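PDB 6ANS: uncharacterized protein from Burkholderia cenocepacia, which is of unknown function but belongs to the DUF1214 family and binds a sodium ion in this crystal structure. Local coordinates for residues Met74-Glu79 and Glu98-Gly103. Residues are numbered along the deposited sequence; the frame is centred on the assembly and turned at random. Where two conformers were deposited one is given.
Sequences MRIALE and ETAKIG. With NA (sodium ion), chain F.
Arg75, on helix 60-83, grips Thr99 of the following loop end-on with two nitrogens. NH1 donates to the backbone O of Thr99 at 2.8 Å. NH2 donates to the hydroxyl OG1 of Thr99 at 2.9 Å, and this bond is the straighter one, with an N-H...O angle of 163°. OG1 lies in the guanidinium plane, whereas the carbonyl O is tilted from it and receives NH1 from above its own plane. The Arg75 chain is bent at chi3 (56°), its guanidinium end meets the loop, and the side chains of Arg75 and Thr99 cross at about a right angle. The methyl of Ala100 lies over one guanidinium face, 4.2 Å from Arg75 NH1 at its closest.

Beside this polar pair the contact is apolar. Ile76 CD1 meets Ala100 CB and Ile102 CD1, each at 3.6 Å. The two isoleucines reach tip to tip, and Phe237 of helix 224-251 also packs on Ile102. The side chain of Lys101 starts out away from the helix, and its NZ is hydrogen-bonded to Ser315 OG. The loop then delivers Gly103 O to the sodium ion at 2.4 Å, with Ala104 O as a further ligand. Two bonds to different oxygens of one residue should limit rotation of the buried guanidinium. The positive charge of Arg75 is probably stabilised by the dipoles of these neutral oxygens, with Glu83 of the second subunit contributing weakly through a long ion pair to NH1.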
loop_
_atom_site.group_PDB
_atom_site.type_symbol
_atom_site.label_atom_id
_atom_site.label_comp_id
_atom_site.label_asym_id
_atom_site.label_seq_id
_atom_site.Cartn_x
_atom_site.Cartn_y
_atom_site.Cartn_z
HETATM N N MSE A 74 8.935 4.108 -5.178
HETATM C CA MSE A 74 8.312 3.293 -6.224
HETATM C C MSE A 74 6.860 2.992 -5.945
HETATM O O MSE A 74 5.975 3.111 -6.773
HETATM C CB MSE A 74 9.043 1.955 -6.325
HETATM C CG MSE A 74 9.842 1.714 -7.545
HETATM SE SE MSE A 74 10.628 -0.088 -7.411
HETATM C CE MSE A 74 9.133 -0.981 -8.278
ATOM N N ARG A 75 6.650 2.502 -4.731
ATOM C CA ARG A 75 5.311 2.106 -4.323
ATOM C C ARG A 75 4.379 3.312 -4.314
ATOM O O ARG A 75 3.258 3.249 -4.832
ATOM C CB ARG A 75 5.379 1.432 -2.953
ATOM C CG ARG A 75 6.047 0.025 -2.971
ATOM C CD ARG A 75 6.619 -0.353 -1.590
ATOM N NE ARG A 75 5.593 -0.293 -0.552
ATOM C CZ ARG A 75 5.806 0.120 0.697
ATOM N NH1 ARG A 75 7.019 0.503 1.096
ATOM N NH2 ARG A 75 4.797 0.152 1.551
ATOM N N ILE A 76 4.847 4.434 -3.747
ATOM C CA ILE A 76 4.056 5.662 -3.747
ATOM C C ILE A 76 3.818 6.128 -5.177
ATOM O O ILE A 76 2.691 6.467 -5.566
ATOM C CB ILE A 76 4.762 6.757 -2.924
ATOM C CG1 ILE A 76 4.842 6.369 -1.446
ATOM C CG2 ILE A 76 4.033 8.070 -3.060
ATOM C CD1 ILE A 76 5.800 7.270 -0.672
ATOM N N ALA A 77 4.880 6.127 -5.980
ATOM C CA ALA A 77 4.794 6.601 -7.352
ATOM C C ALA A 77 3.754 5.821 -8.148
ATOM O O ALA A 77 3.051 6.398 -8.981
ATOM C CB ALA A 77 6.172 6.503 -8.008
ATOM N N LEU A 78 3.648 4.504 -7.915
ATOM C CA LEU A 78 2.723 3.693 -8.708
ATOM C C LEU A 78 1.268 3.942 -8.313
ATOM O O LEU A 78 0.370 3.892 -9.159
ATOM C CB LEU A 78 3.080 2.202 -8.579
ATOM C CG LEU A 78 4.338 1.738 -9.326
ATOM C CD1 LEU A 78 4.796 0.336 -8.854
ATOM C CD2 LEU A 78 4.124 1.754 -10.846
ATOM N N GLU A 79 1.006 4.164 -7.028
ATOM C CA GLU A 79 -0.346 4.537 -6.629
ATOM C C GLU A 79 -0.698 5.906 -7.178
ATOM O O GLU A 79 -1.807 6.118 -7.701
ATOM C CB GLU A 79 -0.460 4.513 -5.101
ATOM C CG GLU A 79 -0.378 3.082 -4.500
ATOM C CD GLU A 79 -0.460 3.052 -2.967
ATOM O OE1 GLU A 79 -0.867 4.057 -2.354
ATOM O OE2 GLU A 79 -0.101 2.018 -2.367
ATOM N N GLU A 98 3.618 4.675 7.545
ATOM C CA GLU A 98 4.603 3.985 8.366
ATOM C C GLU A 98 5.696 3.329 7.533
ATOM O O GLU A 98 6.822 3.199 8.014
ATOM C CB GLU A 98 3.924 2.936 9.250
ATOM C CG GLU A 98 3.006 3.512 10.303
ATOM C CD GLU A 98 1.606 3.772 9.770
ATOM O OE1 GLU A 98 1.359 3.533 8.558
ATOM O OE2 GLU A 98 0.753 4.207 10.575
ATOM N N THR A 99 5.405 2.907 6.294
ATOM C CA THR A 99 6.405 2.165 5.523
ATOM C C THR A 99 6.738 2.801 4.171
ATOM O O THR A 99 7.350 2.143 3.328
ATOM C CB THR A 99 5.979 0.710 5.299
ATOM O OG1 THR A 99 4.832 0.672 4.443
ATOM C CG2 THR A 99 5.662 -0.021 6.639
ATOM N N ALA A 100 6.378 4.063 3.947
ATOM C CA ALA A 100 6.792 4.776 2.737
ATOM C C ALA A 100 6.777 6.255 3.059
ATOM O O ALA A 100 5.753 6.759 3.526
ATOM C CB ALA A 100 5.857 4.486 1.551
ATOM N N LYS A 101 7.897 6.947 2.821
ATOM C CA LYS A 101 8.098 8.262 3.414
ATOM C C LYS A 101 8.805 9.218 2.459
ATOM O O LYS A 101 9.742 8.828 1.756
ATOM C CB LYS A 101 8.893 8.133 4.721
ATOM C CG LYS A 101 8.151 7.342 5.817
ATOM C CD LYS A 101 9.012 7.150 7.065
ATOM C CE LYS A 101 8.252 6.362 8.145
ATOM N NZ LYS A 101 9.052 6.273 9.393
ATOM N N ILE A 102 8.369 10.481 2.460
ATOM C CA ILE A 102 8.894 11.501 1.553
ATOM C C ILE A 102 9.043 12.831 2.284
ATOM O O ILE A 102 8.081 13.328 2.882
ATOM C CB ILE A 102 7.978 11.713 0.333
ATOM C CG1 ILE A 102 7.915 10.475 -0.559
ATOM C CG2 ILE A 102 8.452 12.944 -0.467
ATOM C CD1 ILE A 102 6.864 10.595 -1.676
ATOM N N GLY A 103 10.236 13.421 2.202
ATOM C CA GLY A 103 10.400 14.848 2.432
ATOM C C GLY A 103 10.110 15.317 3.841
ATOM O O GLY A 103 9.450 16.340 4.023
HETATM NA NA NA F . 7.375 16.974 4.969
#